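Local coordinates for member of s1p family of ribosomal proteins (Pyrococcus furiosus, PDB 5YH1), which probably acts as a manganese-dependent exonuclease on nucleic acids, the part described here being the DHH domain of a longer multidomain protein, at residues 63-68 with 135-140; 161-166 with 193-198. All blocks are in the same frame, centred on the assembly; numbering follows the deposited sequence.

Contact 1: residues 63-68 with 135-140; sequences HADTDG and IVDNGG. With MN (manganese (II) ion), chain F.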
# COMPACT_ATOMS: atom_id res chain seq x y z
N HIS A 63 -7.51 17.33 5.01
CA HIS A 63 -6.08 17.32 4.72
C HIS A 63 -5.30 16.82 5.94
O HIS A 63 -5.69 17.07 7.08
CB HIS A 63 -5.62 18.72 4.32
CG HIS A 63 -4.23 18.76 3.80
ND1 HIS A 63 -3.21 19.43 4.45
CD2 HIS A 63 -3.67 18.19 2.71
CE1 HIS A 63 -2.09 19.28 3.78
NE2 HIS A 63 -2.34 18.53 2.71
N ALA A 64 -4.20 16.10 5.68
CA ALA A 64 -3.48 15.37 6.72
C ALA A 64 -2.35 16.19 7.35
O ALA A 64 -1.22 15.72 7.46
CB ALA A 64 -2.92 14.07 6.15
N ASP A 65 -2.65 17.42 7.77
CA ASP A 65 -1.69 18.20 8.55
C ASP A 65 -2.36 18.74 9.81
O ASP A 65 -3.53 18.44 10.08
CB ASP A 65 -1.04 19.30 7.70
CG ASP A 65 -2.01 20.38 7.25
OD1 ASP A 65 -3.22 20.33 7.54
OD2 ASP A 65 -1.54 21.29 6.55
N THR A 66 -1.60 19.50 10.60
CA THR A 66 -2.08 19.92 11.90
C THR A 66 -3.42 20.65 11.80
O THR A 66 -4.36 20.31 12.52
CB THR A 66 -1.02 20.78 12.64
OG1 THR A 66 0.07 19.93 13.04
CG2 THR A 66 -1.61 21.43 13.89
N ASP A 67 -3.51 21.61 10.89
CA ASP A 67 -4.75 22.40 10.72
C ASP A 67 -5.91 21.50 10.30
O ASP A 67 -7.01 21.57 10.87
CB ASP A 67 -4.51 23.51 9.69
CG ASP A 67 -5.71 24.42 9.48
OD1 ASP A 67 -6.31 24.87 10.48
OD2 ASP A 67 -6.05 24.70 8.30
N GLY A 68 -5.66 20.61 9.34
CA GLY A 68 -6.68 19.66 8.88
C GLY A 68 -7.14 18.66 9.92
O GLY A 68 -8.34 18.45 10.07
N ILE A 135 -15.91 17.99 3.46
CA ILE A 135 -14.49 18.09 3.12
C ILE A 135 -13.93 19.32 3.82
O ILE A 135 -14.53 20.40 3.74
CB ILE A 135 -14.24 18.30 1.62
CG1 ILE A 135 -15.20 17.49 0.77
CG2 ILE A 135 -12.78 17.99 1.29
CD1 ILE A 135 -14.98 16.00 0.85
N VAL A 136 -12.77 19.17 4.45
CA VAL A 136 -12.24 20.18 5.37
C VAL A 136 -10.75 20.39 5.13
O VAL A 136 -9.98 19.41 5.04
CB VAL A 136 -12.46 19.75 6.83
CG1 VAL A 136 -11.91 20.79 7.79
CG2 VAL A 136 -13.94 19.49 7.08
N ASP A 137 -10.35 21.65 5.04
CA ASP A 137 -8.98 22.06 4.68
C ASP A 137 -8.55 21.63 3.27
O ASP A 137 -7.40 21.79 2.87
CB ASP A 137 -7.97 21.59 5.74
CG ASP A 137 -6.66 22.35 5.67
OD1 ASP A 137 -6.70 23.60 5.50
OD2 ASP A 137 -5.59 21.71 5.74
N ASN A 138 -9.51 21.11 2.52
CA ASN A 138 -9.37 20.74 1.13
C ASN A 138 -10.75 21.03 0.56
O ASN A 138 -11.68 21.30 1.33
CB ASN A 138 -9.10 19.24 0.97
CG ASN A 138 -7.62 18.89 0.94
OD1 ASN A 138 -6.75 19.75 1.02
ND2 ASN A 138 -7.33 17.58 0.85
N GLY A 139 -10.90 20.95 -0.76
CA GLY A 139 -12.22 20.91 -1.37
C GLY A 139 -12.72 22.19 -2.02
O GLY A 139 -13.66 22.16 -2.81
N GLY A 140 -12.09 23.31 -1.70
CA GLY A 140 -12.58 24.61 -2.15
C GLY A 140 -11.99 25.12 -3.46
O GLY A 140 -12.08 26.32 -3.73
MN MN F . -4.94 24.73 6.50
O HOH W 1 -3.66 22.99 6.67
O HOH W 2 -3.52 25.12 4.83
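Asp-67 and Asp-137 both carry CG anti to the backbone N (chi1 -178° and -161°), and from there each carboxylate reaches the same manganese ion. Asp-67 OD2 binds the manganese at 2.1 Å and Asp-137 OD1 at 2.3 Å, the carboxylate planes standing 84° apart. The two ligand oxygens, Asp-67 OD2 and Asp-137 OD1, are 3.1 Å from each other, a closeness the cation probably pays for. The other oxygen of Asp-137, OD2, comes within 3.3 Å of His-63 CB and of Asp-65 OD1. Asp-65 OD1 and Asp-137 OD2 are two acceptors of like charge; water 1, bound to the manganese, lies within hydrogen-bonding reach of Asp-137 OD2 and Asp-65 OD2 and, with too few protons for all its acceptors, probably shares them, easing the repulsion between the two carboxylates. Asp-65 is the N-cap of helix 66-86, its OD1 receiving Gly-68 N at 3.0 Å. Asp-67 OD1 is held elsewhere, by Gly-200 N and Thr-198 OG1. The Asp-Thr-Asp-Gly run fits the first aspartate motif of DHH phosphoesterases. His-63 N donates to Val-136 O at 3.2 Å, where strands 58-63 and 132-136 run parallel; helix 66-86 starts just beyond, with helices 221-229 and 250-267 packed on its first residues.

Contact 2: residues 161-166 with 193-198; sequences IDHHDP and GYYELT. With MN (manganese (II) ion), chain F.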
# COMPACT_ATOMS: atom_id res chain seq x y z
N ILE A 161 -15.54 23.11 3.98
CA ILE A 161 -14.99 24.08 4.94
C ILE A 161 -13.48 24.19 4.66
O ILE A 161 -12.70 23.32 5.05
CB ILE A 161 -15.22 23.64 6.39
CG1 ILE A 161 -16.72 23.46 6.67
CG2 ILE A 161 -14.63 24.66 7.36
CD1 ILE A 161 -17.02 22.70 7.94
N ASP A 162 -13.08 25.25 3.98
CA ASP A 162 -11.71 25.39 3.51
C ASP A 162 -11.30 26.87 3.54
O ASP A 162 -12.14 27.76 3.70
CB ASP A 162 -11.63 24.80 2.09
CG ASP A 162 -10.21 24.55 1.63
OD1 ASP A 162 -9.26 24.68 2.45
OD2 ASP A 162 -10.04 24.22 0.42
N HIS A 163 -10.00 27.14 3.41
CA HIS A 163 -9.49 28.52 3.40
C HIS A 163 -8.43 28.76 2.32
O HIS A 163 -7.70 29.76 2.38
CB HIS A 163 -8.94 28.89 4.78
CG HIS A 163 -7.75 28.09 5.20
ND1 HIS A 163 -6.53 28.66 5.51
CD2 HIS A 163 -7.59 26.75 5.34
CE1 HIS A 163 -5.68 27.71 5.83
NE2 HIS A 163 -6.30 26.54 5.74
N HIS A 164 -8.37 27.87 1.33
CA HIS A 164 -7.56 28.07 0.14
C HIS A 164 -8.36 28.84 -0.89
O HIS A 164 -9.59 28.78 -0.90
CB HIS A 164 -7.08 26.72 -0.42
CG HIS A 164 -6.23 25.96 0.54
ND1 HIS A 164 -6.76 25.18 1.54
CD2 HIS A 164 -4.88 25.91 0.68
CE1 HIS A 164 -5.77 24.66 2.26
NE2 HIS A 164 -4.63 25.09 1.76
N ASP A 165 -7.64 29.55 -1.76
CA ASP A 165 -8.25 30.39 -2.78
C ASP A 165 -8.93 29.54 -3.87
O ASP A 165 -8.27 28.75 -4.53
CB ASP A 165 -7.17 31.29 -3.41
CG ASP A 165 -7.73 32.26 -4.46
OD1 ASP A 165 -8.97 32.43 -4.58
OD2 ASP A 165 -6.91 32.86 -5.17
N PRO A 166 -10.25 29.70 -4.05
CA PRO A 166 -10.90 28.98 -5.15
C PRO A 166 -10.40 29.39 -6.53
O PRO A 166 -10.56 28.63 -7.48
CB PRO A 166 -12.39 29.32 -4.98
CG PRO A 166 -12.53 29.72 -3.54
CD PRO A 166 -11.23 30.38 -3.19
N GLY A 193 -8.08 36.67 -0.42
CA GLY A 193 -6.73 36.58 0.11
C GLY A 193 -6.63 36.29 1.60
O GLY A 193 -5.53 36.11 2.10
N TYR A 194 -7.75 36.20 2.32
CA TYR A 194 -7.69 36.01 3.77
C TYR A 194 -7.50 34.53 4.19
O TYR A 194 -8.30 33.96 4.94
CB TYR A 194 -8.93 36.62 4.43
CG TYR A 194 -8.73 37.04 5.87
CD1 TYR A 194 -7.88 38.11 6.19
CD2 TYR A 194 -9.39 36.40 6.91
CE1 TYR A 194 -7.70 38.52 7.51
CE2 TYR A 194 -9.22 36.81 8.23
CZ TYR A 194 -8.37 37.88 8.52
OH TYR A 194 -8.20 38.28 9.83
N TYR A 195 -6.40 33.96 3.72
CA TYR A 195 -5.97 32.59 4.04
C TYR A 195 -5.75 32.37 5.53
O TYR A 195 -5.84 31.24 6.01
CB TYR A 195 -4.66 32.30 3.29
CG TYR A 195 -3.98 30.99 3.65
CD1 TYR A 195 -4.35 29.80 3.02
CD2 TYR A 195 -2.97 30.93 4.61
CE1 TYR A 195 -3.73 28.60 3.33
CE2 TYR A 195 -2.35 29.73 4.93
CZ TYR A 195 -2.73 28.56 4.28
OH TYR A 195 -2.13 27.36 4.58
N GLU A 196 -5.45 33.44 6.26
CA GLU A 196 -5.02 33.32 7.64
C GLU A 196 -6.13 32.93 8.62
O GLU A 196 -5.85 32.60 9.76
CB GLU A 196 -4.31 34.60 8.10
CG GLU A 196 -5.12 35.88 7.91
CD GLU A 196 -4.73 36.65 6.66
OE1 GLU A 196 -4.35 37.83 6.81
OE2 GLU A 196 -4.78 36.07 5.54
N LEU A 197 -7.38 32.96 8.17
CA LEU A 197 -8.46 32.33 8.94
C LEU A 197 -8.55 30.87 8.49
O LEU A 197 -9.11 30.55 7.43
CB LEU A 197 -9.79 33.06 8.71
CG LEU A 197 -10.97 32.64 9.58
CD1 LEU A 197 -10.71 32.90 11.06
CD2 LEU A 197 -12.21 33.36 9.11
N THR A 198 -7.98 29.98 9.30
CA THR A 198 -7.67 28.61 8.86
C THR A 198 -8.82 27.63 9.09
O THR A 198 -9.79 27.92 9.79
CB THR A 198 -6.40 28.08 9.57
OG1 THR A 198 -6.70 27.76 10.93
CG2 THR A 198 -5.30 29.13 9.53
MN MN F . -4.94 24.73 6.50
O HOH W 2 -3.52 25.12 4.83
O HOH W 1 -3.66 22.99 6.67
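His-163 and His-164 belong to the Asp-His-His signature that names the DHH family, and both meet the ring of Tyr-195. By metal coordination, His-163 NE2 binds manganese at 2.4 Å, in a site completed by Asp-67, Asp-137, Asp-229 and two waters. By hydrogen bonding, the other nitrogen of the same ring, His-163 ND1, donates to Tyr-195 O at 2.7 Å, on a carbonyl lone pair and close to the ring plane; this fixes the imidazole's rotation and leaves NE2 for the metal. Asp-162 OD1 takes both His-163 N, from above the carboxylate plane, and His-164 ND1, on the syn side at 2.7 Å. By ring contact, Tyr-195, its CG anti to the backbone N (chi1 173°), lays its ring against His-163, whose CE1 lies 3.3 Å above the Tyr-195 plane, offset toward the rim, with the two planes 31° apart. Thr-198 CA makes a CH-pi contact over the centre of one face of His-163, 3.6 Å from the centroid. Tyr-195 also turns an edge to the face of His-164, planes at 71°. An alanine in place of Tyr-195 would probably leave both histidines without this aromatic neighbour and water 2 without its phenol partner. That phenol, Tyr-195 OH, sits 2.6 Å from the manganese-bound water 2, hydrogen-bonded to it.

From the N terminus, strand 58-63 enters contact 1, and the chain then makes a largely helical excursion through helix 66-86, strand 97-102 and helix 109-126 before strand 132-136 returns to close it. Helix 145-152 and strand 158-161 lead into contact 2, which closes a shorter, helix-free loop through strands 169-171, 174-175 and 183-185. The two loops follow in series, neither nested nor crossed. They meet at the C-terminal ends of adjacent parallel strands, where Asp-137 N probably bonds to Ile-161 O (2.9 Å). One manganese ion and its two waters join the central strand ends to the start of helix 66-86 and to loop 193-198, which leads into helix 199-210; Asp-229 joins from helix 221-229.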